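Local coordinates for universal stress protein (Burkholderia pseudomallei, PDB 4WNY), which belongs to the universal stress protein family and probably takes part in the cell's response to stress, its precise role being undefined, at residues Ile9-Asp14 and His21-Ala26; Val38-Val43 and Arg109-Ser114; Ala63-Gly68 and Pro88-Val93; Arg103-Ala108 and Glu136-His141. All coordinates share one frame; numbering follows the deposited sequence.

Contact 1 (Ile9-Asp14 and His21-Ala26); sequences ILVALD and HALDAA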
loop_
_atom_site.group_PDB
_atom_site.type_symbol
_atom_site.label_atom_id
_atom_site.label_comp_id
_atom_site.label_asym_id
_atom_site.label_seq_id
_atom_site.Cartn_x
_atom_site.Cartn_y
_atom_site.Cartn_z
ATOM N N ILE A 9 4.725 -11.508 0.672
ATOM C CA ILE A 9 4.229 -10.415 -0.154
ATOM C C ILE A 9 3.865 -10.883 -1.559
ATOM O O ILE A 9 4.633 -11.595 -2.207
ATOM C CB ILE A 9 5.265 -9.285 -0.271
ATOM C CG1 ILE A 9 5.778 -8.882 1.115
ATOM C CG2 ILE A 9 4.668 -8.093 -1.001
ATOM C CD1 ILE A 9 6.896 -7.860 1.073
ATOM N N LEU A 10 2.693 -10.469 -2.027
ATOM C CA LEU A 10 2.237 -10.797 -3.370
ATOM C C LEU A 10 2.279 -9.556 -4.258
ATOM O O LEU A 10 1.804 -8.492 -3.866
ATOM C CB LEU A 10 0.820 -11.383 -3.319
ATOM C CG LEU A 10 0.201 -12.011 -4.572
ATOM C CD1 LEU A 10 -0.843 -13.039 -4.173
ATOM C CD2 LEU A 10 -0.429 -10.960 -5.471
ATOM N N VAL A 11 2.849 -9.695 -5.452
ATOM C CA VAL A 11 2.886 -8.602 -6.421
ATOM C C VAL A 11 2.320 -9.059 -7.768
ATOM O O VAL A 11 2.727 -10.088 -8.310
ATOM C CB VAL A 11 4.322 -8.048 -6.601
ATOM C CG1 VAL A 11 5.310 -9.176 -6.844
ATOM C CG2 VAL A 11 4.376 -7.023 -7.729
ATOM N N ALA A 12 1.365 -8.299 -8.292
ATOM C CA ALA A 12 0.687 -8.669 -9.530
ATOM C C ALA A 12 1.441 -8.175 -10.757
ATOM O O ALA A 12 1.693 -6.977 -10.901
ATOM C CB ALA A 12 -0.736 -8.127 -9.533
ATOM N N LEU A 13 1.793 -9.102 -11.643
ATOM C CA LEU A 13 2.513 -8.762 -12.866
ATOM C C LEU A 13 1.667 -9.041 -14.109
ATOM O O LEU A 13 0.820 -9.936 -14.109
ATOM C CB LEU A 13 3.827 -9.544 -12.944
ATOM C CG LEU A 13 4.743 -9.488 -11.716
ATOM C CD1 LEU A 13 5.974 -10.349 -11.942
ATOM C CD2 LEU A 13 5.142 -8.058 -11.386
ATOM N N ASP A 14 1.892 -8.264 -15.163
ATOM C CA ASP A 14 1.200 -8.478 -16.428
ATOM C C ASP A 14 2.127 -8.169 -17.599
ATOM O O ASP A 14 1.729 -8.261 -18.760
ATOM C CB ASP A 14 -0.078 -7.633 -16.504
ATOM C CG ASP A 14 0.199 -6.138 -16.520
ATOM O OD1 ASP A 14 1.323 -5.729 -16.165
ATOM O OD2 ASP A 14 -0.717 -5.367 -16.883
ATOM N N HIS A 21 7.797 -1.993 -12.537
ATOM C CA HIS A 21 8.198 -0.989 -11.561
ATOM C C HIS A 21 7.713 -1.385 -10.173
ATOM O O HIS A 21 8.407 -1.181 -9.176
ATOM C CB HIS A 21 7.648 0.384 -11.948
ATOM C CG HIS A 21 8.129 1.497 -11.070
ATOM N ND1 HIS A 21 7.271 2.318 -10.367
ATOM C CD2 HIS A 21 9.380 1.926 -10.779
ATOM C CE1 HIS A 21 7.972 3.203 -9.684
ATOM N NE2 HIS A 21 9.256 2.987 -9.916
ATOM N N ALA A 22 6.517 -1.960 -10.120
ATOM C CA ALA A 22 5.933 -2.412 -8.864
ATOM C C ALA A 22 6.702 -3.603 -8.303
ATOM O O ALA A 22 6.823 -3.761 -7.088
ATOM C CB ALA A 22 4.472 -2.770 -9.060
ATOM N N LEU A 23 7.214 -4.439 -9.201
ATOM C CA LEU A 23 8.012 -5.594 -8.815
ATOM C C LEU A 23 9.305 -5.159 -8.134
ATOM O O LEU A 23 9.711 -5.740 -7.127
ATOM C CB LEU A 23 8.326 -6.459 -10.036
ATOM C CG LEU A 23 9.326 -7.596 -9.815
ATOM C CD1 LEU A 23 8.814 -8.559 -8.758
ATOM C CD2 LEU A 23 9.607 -8.328 -11.116
ATOM N N ASP A 24 9.943 -4.134 -8.690
ATOM C CA ASP A 24 11.174 -3.597 -8.121
ATOM C C ASP A 24 10.929 -3.022 -6.731
ATOM O O ASP A 24 11.793 -3.096 -5.856
ATOM C CB ASP A 24 11.767 -2.523 -9.034
ATOM C CG ASP A 24 12.335 -3.097 -10.318
ATOM O OD1 ASP A 24 12.553 -4.326 -10.378
ATOM O OD2 ASP A 24 12.572 -2.316 -11.264
ATOM N N ALA A 25 9.745 -2.450 -6.536
ATOM C CA ALA A 25 9.366 -1.897 -5.243
ATOM C C ALA A 25 9.053 -3.011 -4.250
ATOM O O ALA A 25 9.454 -2.948 -3.087
ATOM C CB ALA A 25 8.174 -0.967 -5.394
ATOM N N ALA A 26 8.335 -4.027 -4.720
ATOM C CA ALA A 26 7.989 -5.177 -3.892
ATOM C C ALA A 26 9.240 -5.955 -3.500
ATOM O O ALA A 26 9.341 -6.460 -2.382
ATOM C CB ALA A 26 7.005 -6.081 -4.620
#
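Val11 sits at the middle of this contact and meets Ala22, Leu23 and Ala26 of helix 17-32. Strand and helix run nearly antiparallel, at 167°, with their axes 8.4 Å apart. The side-chain contacts are apolar, two methyls also lie near backbone oxygens of the helix, and no hydrogen bond crosses. The two Val11 methyls have separate jobs. CG1 falls between the backbone N and the carbonyl carbon (chi1 49°), and this sends it to Leu23 CD1, 4.0 Å away. CG2 lies over the backbone of the helix, 4.1 Å from Ala22 O. The branch carbon is close as well, with Val11 CB 3.9 Å from Ala26 CB. Leu23 crosses Val11 at about a right angle, its CG anti to its own backbone N (chi1 171°). Leu13 does not aim its CB at the helix, but its end bends nearer. Its CD2 packs on Leu23 CB at 3.8 Å. Ile9 adds a looser touch, CD1 to Ala26 O at 4.5 Å. All six touching residues are buried. Strand 8-13 is the central strand of the parallel sheet, between strands 36-43 and 115-120. Leu13 and Leu23 also touch Ala75 of helix 57-82, and Ala26 also touches Leu37 and Val117.

Contact 2 (Val38-Val43 and Arg109-Ser114); sequences VPVYVV and REIGAS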
loop_
_atom_site.group_PDB
_atom_site.type_symbol
_atom_site.label_atom_id
_atom_site.label_comp_id
_atom_site.label_asym_id
_atom_site.label_seq_id
_atom_site.Cartn_x
_atom_site.Cartn_y
_atom_site.Cartn_z
ATOM N N VAL A 38 6.078 -13.314 -3.662
ATOM C CA VAL A 38 5.378 -14.199 -4.581
ATOM C C VAL A 38 4.747 -13.394 -5.710
ATOM O O VAL A 38 3.607 -12.944 -5.594
ATOM C CB VAL A 38 4.282 -15.025 -3.865
ATOM C CG1 VAL A 38 3.572 -15.930 -4.854
ATOM C CG2 VAL A 38 4.877 -15.848 -2.727
ATOM N N PRO A 39 5.500 -13.190 -6.801
ATOM C CA PRO A 39 4.959 -12.546 -8.001
ATOM C C PRO A 39 3.931 -13.433 -8.694
ATOM O O PRO A 39 4.174 -14.626 -8.864
ATOM C CB PRO A 39 6.195 -12.354 -8.892
ATOM C CG PRO A 39 7.372 -12.490 -7.973
ATOM C CD PRO A 39 6.937 -13.478 -6.937
ATOM N N VAL A 40 2.797 -12.865 -9.084
ATOM C CA VAL A 40 1.798 -13.645 -9.801
ATOM C C VAL A 40 1.484 -13.024 -11.158
ATOM O O VAL A 40 1.342 -11.807 -11.286
ATOM C CB VAL A 40 0.489 -13.800 -8.987
ATOM C CG1 VAL A 40 0.758 -14.527 -7.678
ATOM C CG2 VAL A 40 -0.152 -12.451 -8.724
ATOM N N TYR A 41 1.406 -13.875 -12.175
ATOM C CA TYR A 41 0.984 -13.449 -13.500
ATOM C C TYR A 41 -0.445 -13.920 -13.734
ATOM O O TYR A 41 -0.726 -15.117 -13.669
ATOM C CB TYR A 41 1.919 -14.001 -14.579
ATOM C CG TYR A 41 1.575 -13.546 -15.982
ATOM C CD1 TYR A 41 2.147 -12.401 -16.523
ATOM C CD2 TYR A 41 0.678 -14.262 -16.766
ATOM C CE1 TYR A 41 1.834 -11.984 -17.806
ATOM C CE2 TYR A 41 0.361 -13.852 -18.047
ATOM C CZ TYR A 41 0.940 -12.715 -18.563
ATOM O OH TYR A 41 0.622 -12.311 -19.840
ATOM N N VAL A 42 -1.345 -12.983 -14.006
ATOM C CA VAL A 42 -2.756 -13.307 -14.151
ATOM C C VAL A 42 -3.149 -13.541 -15.605
ATOM O O VAL A 42 -3.113 -12.622 -16.422
ATOM C CB VAL A 42 -3.650 -12.191 -13.571
ATOM N N VAL A 43 -3.523 -14.776 -15.923
ATOM C CA VAL A 43 -4.040 -15.093 -17.248
ATOM C C VAL A 43 -5.546 -14.858 -17.280
ATOM O O VAL A 43 -6.323 -15.635 -16.724
ATOM C CB VAL A 43 -3.736 -16.547 -17.651
ATOM C CG1 VAL A 43 -4.251 -16.825 -19.056
ATOM C CG2 VAL A 43 -2.246 -16.819 -17.564
ATOM N N ARG A 109 -5.254 -15.590 -0.513
ATOM C CA ARG A 109 -5.787 -16.470 0.523
ATOM C C ARG A 109 -5.092 -17.827 0.528
ATOM O O ARG A 109 -4.701 -18.330 1.580
ATOM C CB ARG A 109 -7.293 -16.662 0.332
ATOM C CG ARG A 109 -8.147 -15.582 0.967
ATOM C CD ARG A 109 -9.413 -15.357 0.162
ATOM N NE ARG A 109 -9.974 -16.613 -0.331
ATOM C CZ ARG A 109 -10.934 -16.692 -1.245
ATOM N NH1 ARG A 109 -11.443 -15.587 -1.773
ATOM N NH2 ARG A 109 -11.383 -17.876 -1.638
ATOM N N GLU A 110 -4.942 -18.412 -0.654
ATOM C CA GLU A 110 -4.364 -19.744 -0.787
ATOM C C GLU A 110 -2.855 -19.749 -0.554
ATOM O O GLU A 110 -2.309 -20.709 -0.013
ATOM C CB GLU A 110 -4.685 -20.317 -2.168
ATOM C CG GLU A 110 -6.175 -20.448 -2.448
ATOM C CD GLU A 110 -6.467 -20.855 -3.879
ATOM O OE1 GLU A 110 -7.650 -21.092 -4.203
ATOM O OE2 GLU A 110 -5.512 -20.937 -4.680
ATOM N N ILE A 111 -2.185 -18.679 -0.966
ATOM C CA ILE A 111 -0.743 -18.563 -0.773
ATOM C C ILE A 111 -0.430 -18.182 0.673
ATOM O O ILE A 111 0.583 -18.601 1.239
ATOM C CB ILE A 111 -0.132 -17.528 -1.746
ATOM C CG1 ILE A 111 -0.159 -18.070 -3.178
ATOM C CG2 ILE A 111 1.293 -17.171 -1.351
ATOM C CD1 ILE A 111 0.171 -17.033 -4.230
ATOM N N GLY A 112 -1.322 -17.407 1.278
ATOM C CA GLY A 112 -1.128 -16.954 2.642
ATOM C C GLY A 112 -0.501 -15.577 2.672
ATOM O O GLY A 112 0.139 -15.194 3.652
ATOM N N ALA A 113 -0.686 -14.831 1.587
ATOM C CA ALA A 113 -0.144 -13.484 1.484
ATOM C C ALA A 113 -0.825 -12.549 2.472
ATOM O O ALA A 113 -2.037 -12.618 2.678
ATOM C CB ALA A 113 -0.294 -12.957 0.064
ATOM N N SER A 114 -0.033 -11.679 3.088
ATOM C CA SER A 114 -0.559 -10.692 4.019
ATOM C C SER A 114 -0.488 -9.297 3.405
ATOM O O SER A 114 -0.829 -8.304 4.047
ATOM C CB SER A 114 0.211 -10.739 5.337
ATOM O OG SER A 114 1.609 -10.671 5.110
#
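Val38 and Val40 on strand 36-43 face Ile111 at the C-terminal end of helix 100-111, and the nearest CA atoms are those of Val38 and Ala113, 8.2 Å apart. The chains themselves stay well separated, and one isoleucine spans the gap. Its CB points toward the strand. Ile111 CG1 is anti to its carbonyl carbon (chi1 -70°), and the chain runs on extended to CD1. That terminal methyl meets Val38 CG1 at 3.6 Å, the closest approach of the contact. The same CD1 lies 4.3 Å from Val40 CG1, a lighter touch. The second branch is used too, with Ile111 CG2 4.1 Å from Val38 CG2. Both Val38 methyls are thus paired with a methyl of Ile111, and the two side chains slide past each other in opposite directions. No polar group bridges the segments. Both valines are buried. Arg89 of the edge strand 89-92 also touches Val38 and Ile111. Just after Ile111 the helix ends at Gly112, which has a positive phi of 95°. Ala113 N is probably hydrogen-bonded to Ala108 O, and the two alanine side chains touch. These features are consistent with a Schellman motif. Helix 100-111 links edge strand 89-92 to strand 115-120, passing over strands 36-43 and 8-13. This is the crossover of a Rossmann-like sheet with strand order 3-2-1-4-5, which fits the universal stress protein family.

Contact 3 (Ala63-Gly68 and Pro88-Val93); sequences AFREEG and PRLVEV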
loop_
_atom_site.group_PDB
_atom_site.type_symbol
_atom_site.label_atom_id
_atom_site.label_comp_id
_atom_site.label_asym_id
_atom_site.label_seq_id
_atom_site.Cartn_x
_atom_site.Cartn_y
_atom_site.Cartn_z
ATOM N N ALA A 63 -0.557 -18.618 -25.481
ATOM C CA ALA A 63 0.233 -17.404 -25.642
ATOM C C ALA A 63 0.513 -16.708 -24.318
ATOM O O ALA A 63 1.668 -16.457 -23.971
ATOM C CB ALA A 63 -0.471 -16.460 -26.578
ATOM N N PHE A 64 -0.549 -16.387 -23.584
ATOM C CA PHE A 64 -0.412 -15.658 -22.329
ATOM C C PHE A 64 0.230 -16.517 -21.244
ATOM O O PHE A 64 0.881 -15.997 -20.336
ATOM C CB PHE A 64 -1.771 -15.137 -21.858
ATOM C CG PHE A 64 -2.267 -13.953 -22.641
ATOM C CD1 PHE A 64 -3.345 -14.074 -23.504
ATOM C CD2 PHE A 64 -1.649 -12.719 -22.520
ATOM C CE1 PHE A 64 -3.799 -12.986 -24.225
ATOM C CE2 PHE A 64 -2.098 -11.629 -23.238
ATOM C CZ PHE A 64 -3.174 -11.762 -24.092
ATOM N N ARG A 65 0.044 -17.830 -21.336
ATOM C CA ARG A 65 0.734 -18.752 -20.441
ATOM C C ARG A 65 2.226 -18.721 -20.741
ATOM O O ARG A 65 3.055 -18.687 -19.831
ATOM C CB ARG A 65 0.190 -20.177 -20.584
ATOM C CG ARG A 65 -1.144 -20.427 -19.896
ATOM C CD ARG A 65 -1.586 -21.872 -20.099
ATOM N NE ARG A 65 -2.881 -22.155 -19.489
ATOM C CZ ARG A 65 -3.533 -23.308 -19.619
ATOM N NH1 ARG A 65 -3.011 -24.289 -20.344
ATOM N NH2 ARG A 65 -4.708 -23.479 -19.029
ATOM N N GLU A 66 2.559 -18.731 -22.028
ATOM C CA GLU A 66 3.947 -18.647 -22.464
ATOM C C GLU A 66 4.551 -17.304 -22.077
ATOM O O GLU A 66 5.705 -17.231 -21.656
ATOM C CB GLU A 66 4.048 -18.854 -23.975
ATOM C CG GLU A 66 5.470 -18.948 -24.483
ATOM C CD GLU A 66 6.251 -20.049 -23.797
ATOM O OE1 GLU A 66 5.708 -21.163 -23.649
ATOM O OE2 GLU A 66 7.406 -19.797 -23.397
ATOM N N GLU A 67 3.762 -16.244 -22.219
ATOM C CA GLU A 67 4.202 -14.914 -21.827
ATOM C C GLU A 67 4.405 -14.862 -20.320
ATOM O O GLU A 67 5.344 -14.237 -19.829
ATOM C CB GLU A 67 3.192 -13.856 -22.264
ATOM C CG GLU A 67 3.730 -12.443 -22.201
ATOM C CD GLU A 67 4.861 -12.216 -23.182
ATOM O OE1 GLU A 67 4.581 -12.138 -24.396
ATOM O OE2 GLU A 67 6.026 -12.117 -22.741
ATOM N N GLY A 68 3.515 -15.532 -19.595
ATOM C CA GLY A 68 3.613 -15.625 -18.152
ATOM C C GLY A 68 4.899 -16.301 -17.724
ATOM O O GLY A 68 5.550 -15.858 -16.781
ATOM N N PRO A 88 7.414 -17.444 -7.855
ATOM C CA PRO A 88 6.358 -16.874 -8.698
ATOM C C PRO A 88 5.277 -17.887 -9.065
ATOM O O PRO A 88 5.571 -19.072 -9.228
ATOM C CB PRO A 88 7.117 -16.419 -9.950
ATOM C CG PRO A 88 8.516 -16.208 -9.486
ATOM C CD PRO A 88 8.748 -17.266 -8.452
ATOM N N ARG A 89 4.040 -17.417 -9.192
ATOM C CA ARG A 89 2.920 -18.283 -9.543
ATOM C C ARG A 89 2.206 -17.786 -10.795
ATOM O O ARG A 89 2.085 -16.581 -11.020
ATOM C CB ARG A 89 1.919 -18.370 -8.388
ATOM C CG ARG A 89 2.542 -18.515 -7.012
ATOM C CD ARG A 89 3.186 -19.874 -6.801
ATOM N NE ARG A 89 3.668 -20.024 -5.430
ATOM C CZ ARG A 89 2.914 -20.439 -4.417
ATOM N NH1 ARG A 89 1.641 -20.748 -4.623
ATOM N NH2 ARG A 89 3.430 -20.545 -3.199
ATOM N N LEU A 90 1.738 -18.721 -11.612
ATOM C CA LEU A 90 0.863 -18.386 -12.723
ATOM C C LEU A 90 -0.573 -18.619 -12.279
ATOM O O LEU A 90 -0.921 -19.718 -11.848
ATOM C CB LEU A 90 1.191 -19.223 -13.960
ATOM C CG LEU A 90 0.502 -18.810 -15.263
ATOM C CD1 LEU A 90 1.243 -17.648 -15.908
ATOM C CD2 LEU A 90 0.393 -19.987 -16.220
ATOM N N VAL A 91 -1.398 -17.581 -12.359
ATOM C CA VAL A 91 -2.795 -17.709 -11.966
ATOM C C VAL A 91 -3.720 -17.414 -13.143
ATOM O O VAL A 91 -3.405 -16.601 -14.014
ATOM C CB VAL A 91 -3.144 -16.781 -10.775
ATOM C CG1 VAL A 91 -2.198 -17.032 -9.612
ATOM C CG2 VAL A 91 -3.100 -15.321 -11.189
ATOM N N GLU A 92 -4.856 -18.099 -13.170
ATOM C CA GLU A 92 -5.820 -17.941 -14.249
ATOM C C GLU A 92 -7.204 -17.668 -13.676
ATOM O O GLU A 92 -7.626 -18.322 -12.723
ATOM C CB GLU A 92 -5.847 -19.188 -15.136
ATOM C CG GLU A 92 -4.492 -19.576 -15.714
ATOM C CD GLU A 92 -4.578 -20.768 -16.651
ATOM O OE1 GLU A 92 -5.596 -21.490 -16.601
ATOM O OE2 GLU A 92 -3.631 -20.981 -17.438
ATOM N N VAL A 93 -7.905 -16.697 -14.251
ATOM C CA VAL A 93 -9.262 -16.390 -13.815
ATOM C C VAL A 93 -10.236 -17.416 -14.390
ATOM O O VAL A 93 -9.936 -18.077 -15.386
ATOM C CB VAL A 93 -9.693 -14.973 -14.231
ATOM C CG1 VAL A 93 -8.677 -13.950 -13.741
ATOM C CG2 VAL A 93 -9.855 -14.891 -15.733
#
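Arg65 and Leu90 meet where helix 57-82 lies on strand 89-92, the edge strand of the Rossmann-like sheet. This helix is the connection in the beta-alpha-beta crossover from strand 36-43 to strand 89-92. The segments run close to antiparallel, at 156°, with axes 9.6 Å apart. The polar part of the contact is a salt bridge between Arg65 and Glu92. The Arg65 chain is extended from CG to NE and crosses Glu92 at about a right angle. Guanidinium and carboxylate are nearly coplanar, and Glu92 OE2 sits at the guanidinium edge. Arg65 NE reaches Glu92 OE2 at 2.5 Å, which is very short, so its exact length is doubtful. Arg65 NH2 donates to Glu92 OE1 at 3.3 Å, fairly straight at 158°, and this bond uses the syn lone pair. A further bond from Arg65 NH2 to Glu92 OE2 is weak. The near-coplanar pairing through NE and NH2 probably limits rotation of the two groups. The backbone oxygen Glu92 O takes a hydrogen bond from Arg103 NE of helix 100-111. The apolar part centres on Leu90, whose CB points toward the helix. Its CG is anti to the backbone N (chi1 -170°), and its two methyls divide between two residues. Leu90 CD2 lies 4.0 Å from Arg65 CG, and Leu90 CD1 rests 3.8 Å from the CA of Gly68.

Contact 4 (Arg103-Ala108 and Glu136-His141); sequences RLERAA and ERLLRH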
loop_
_atom_site.group_PDB
_atom_site.type_symbol
_atom_site.label_atom_id
_atom_site.label_comp_id
_atom_site.label_asym_id
_atom_site.label_seq_id
_atom_site.Cartn_x
_atom_site.Cartn_y
_atom_site.Cartn_z
ATOM N N ARG A 103 -9.572 -12.927 -8.250
ATOM C CA ARG A 103 -8.579 -13.968 -8.483
ATOM C C ARG A 103 -7.306 -13.683 -7.700
ATOM O O ARG A 103 -6.666 -14.598 -7.183
ATOM C CB ARG A 103 -8.262 -14.091 -9.974
ATOM C CG ARG A 103 -7.353 -15.258 -10.309
ATOM C CD ARG A 103 -8.006 -16.578 -9.946
ATOM N NE ARG A 103 -7.082 -17.702 -10.076
ATOM C CZ ARG A 103 -6.262 -18.106 -9.111
ATOM N NH1 ARG A 103 -6.246 -17.473 -7.945
ATOM N NH2 ARG A 103 -5.456 -19.140 -9.312
ATOM N N LEU A 104 -6.945 -12.406 -7.616
ATOM C CA LEU A 104 -5.790 -11.990 -6.831
ATOM C C LEU A 104 -6.053 -12.188 -5.343
ATOM O O LEU A 104 -5.146 -12.529 -4.583
ATOM C CB LEU A 104 -5.438 -10.529 -7.119
ATOM C CG LEU A 104 -4.857 -10.234 -8.504
ATOM C CD1 LEU A 104 -4.749 -8.734 -8.736
ATOM C CD2 LEU A 104 -3.505 -10.908 -8.673
ATOM N N GLU A 105 -7.299 -11.973 -4.933
ATOM C CA GLU A 105 -7.693 -12.183 -3.545
ATOM C C GLU A 105 -7.701 -13.665 -3.196
ATOM O O GLU A 105 -7.318 -14.054 -2.092
ATOM C CB GLU A 105 -9.070 -11.574 -3.278
ATOM C CG GLU A 105 -9.079 -10.060 -3.290
ATOM C CD GLU A 105 -10.449 -9.482 -3.007
ATOM O OE1 GLU A 105 -11.454 -10.192 -3.228
ATOM O OE2 GLU A 105 -10.520 -8.319 -2.558
ATOM N N ARG A 106 -8.146 -14.488 -4.140
ATOM C CA ARG A 106 -8.137 -15.931 -3.950
ATOM C C ARG A 106 -6.705 -16.443 -3.867
ATOM O O ARG A 106 -6.386 -17.294 -3.036
ATOM C CB ARG A 106 -8.889 -16.637 -5.080
ATOM C CG ARG A 106 -8.858 -18.152 -4.972
ATOM C CD ARG A 106 -10.020 -18.794 -5.708
ATOM N NE ARG A 106 -9.851 -18.768 -7.157
ATOM C CZ ARG A 106 -9.231 -19.716 -7.851
ATOM N NH1 ARG A 106 -9.128 -19.616 -9.169
ATOM N NH2 ARG A 106 -8.712 -20.767 -7.228
ATOM N N ALA A 107 -5.846 -15.911 -4.731
ATOM C CA ALA A 107 -4.439 -16.284 -4.743
ATOM C C ALA A 107 -3.774 -15.903 -3.427
ATOM O O ALA A 107 -2.970 -16.658 -2.889
ATOM C CB ALA A 107 -3.724 -15.626 -5.913
ATOM N N ALA A 108 -4.125 -14.730 -2.911
ATOM C CA ALA A 108 -3.580 -14.250 -1.646
ATOM C C ALA A 108 -4.001 -15.145 -0.484
ATOM O O ALA A 108 -3.208 -15.423 0.417
ATOM C CB ALA A 108 -4.017 -12.819 -1.394
ATOM N N GLU A 136 -8.678 -0.081 -7.838
ATOM C CA GLU A 136 -9.850 0.524 -7.217
ATOM C C GLU A 136 -10.776 -0.550 -6.661
ATOM O O GLU A 136 -11.455 -0.338 -5.657
ATOM C CB GLU A 136 -10.600 1.402 -8.221
ATOM N N ARG A 137 -10.796 -1.705 -7.320
ATOM C CA ARG A 137 -11.602 -2.834 -6.871
ATOM C C ARG A 137 -11.067 -3.391 -5.558
ATOM O O ARG A 137 -11.786 -3.446 -4.560
ATOM C CB ARG A 137 -11.632 -3.930 -7.938
ATOM N N LEU A 138 -9.798 -3.793 -5.571
ATOM C CA LEU A 138 -9.124 -4.344 -4.397
ATOM C C LEU A 138 -9.191 -3.412 -3.190
ATOM O O LEU A 138 -9.270 -3.869 -2.049
ATOM C CB LEU A 138 -7.662 -4.660 -4.729
ATOM C CG LEU A 138 -7.390 -6.070 -5.262
ATOM C CD1 LEU A 138 -6.081 -6.158 -5.992
ATOM C CD2 LEU A 138 -7.393 -7.067 -4.135
ATOM N N LEU A 139 -9.157 -2.108 -3.448
ATOM C CA LEU A 139 -9.266 -1.118 -2.383
ATOM C C LEU A 139 -10.699 -1.041 -1.873
ATOM O O LEU A 139 -10.938 -1.003 -0.666
ATOM C CB LEU A 139 -8.800 0.256 -2.869
ATOM N N ARG A 140 -11.650 -1.022 -2.804
ATOM C CA ARG A 140 -13.066 -0.975 -2.457
ATOM C C ARG A 140 -13.498 -2.258 -1.754
ATOM O O ARG A 140 -14.389 -2.237 -0.905
ATOM C CB ARG A 140 -13.922 -0.745 -3.703
ATOM N N HIS A 141 -12.867 -3.371 -2.114
ATOM C CA HIS A 141 -13.119 -4.642 -1.443
ATOM C C HIS A 141 -12.641 -4.580 0.001
ATOM O O HIS A 141 -13.387 -4.900 0.928
ATOM C CB HIS A 141 -12.422 -5.794 -2.167
ATOM C CG HIS A 141 -12.899 -6.019 -3.566
ATOM N ND1 HIS A 141 -12.232 -6.824 -4.462
ATOM C CD2 HIS A 141 -13.984 -5.540 -4.227
ATOM C CE1 HIS A 141 -12.879 -6.833 -5.612
ATOM N NE2 HIS A 141 -13.943 -6.064 -5.499
#
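Glu105 crosses from helix 100-111 to helix 134-141 and touches both Leu138 and His141. The helix segments meet at 60°, with their axes 11.4 Å apart. Glu105 CB points toward the other helix. CG stands anti to the carbonyl carbon (chi1 -70°), and the chain is extended from there, which carries the carboxylate across the gap. Along the way CG packs against Leu138 CD2 at 3.5 Å. Carboxylate carbon CD is 4.1 Å from the same methyl, so Leu138 lines the Glu105 chain, the two sliding past each other in opposite directions. At the tip the two oxygens differ. OE1 stays 3.7 Å from His141 ND1. OE2 accepts a hydrogen bond from His141 ND1 at 3.0 Å, and it also lies 3.2 Å from His141 CB. The bond is bent, with an N-H...O angle of 136°. Its donor comes from well above the carboxylate plane, while OE2 lies at the ring edge, somewhat tilted from the ring plane. Next to this polar pair is an apolar one, Leu104 CD1 against Leu138 CD1 at 4.0 Å. These leucines cross at about a right angle and are buried, whereas His141 is exposed. Leu138 also packs on Met118 of strand 115-120 and on Val146 of strand 146-150. Glu105 also touches Arg143, and His141 touches Ala101. Ala108 and Leu138 both pack on Ile116, so both helices cover strand 115-120.

All four contacts belong to one five-stranded parallel sheet and its helices, in strand order 3-2-1-4-5. Contact 1 closes first along the chain. Contact 3 is nested within the loop closed by contact 2. Contacts 2 and 4 share helix 100-111, and their segments alternate. Contact 2 lies centrally, its centre 11 to 12 Å from those of the others. Contacts 3 and 4 are farthest apart, about 18 Å between centres. Strand 36-43 joins contacts 1 and 3 by hydrogen bonding to both neighbouring strands. Contacts 1 and 3 pack helices 17-32 and 57-82 on one face; contacts 2 and 4 involve helices of the other. They thus sample both helical layers of a three-layer alpha/beta fold.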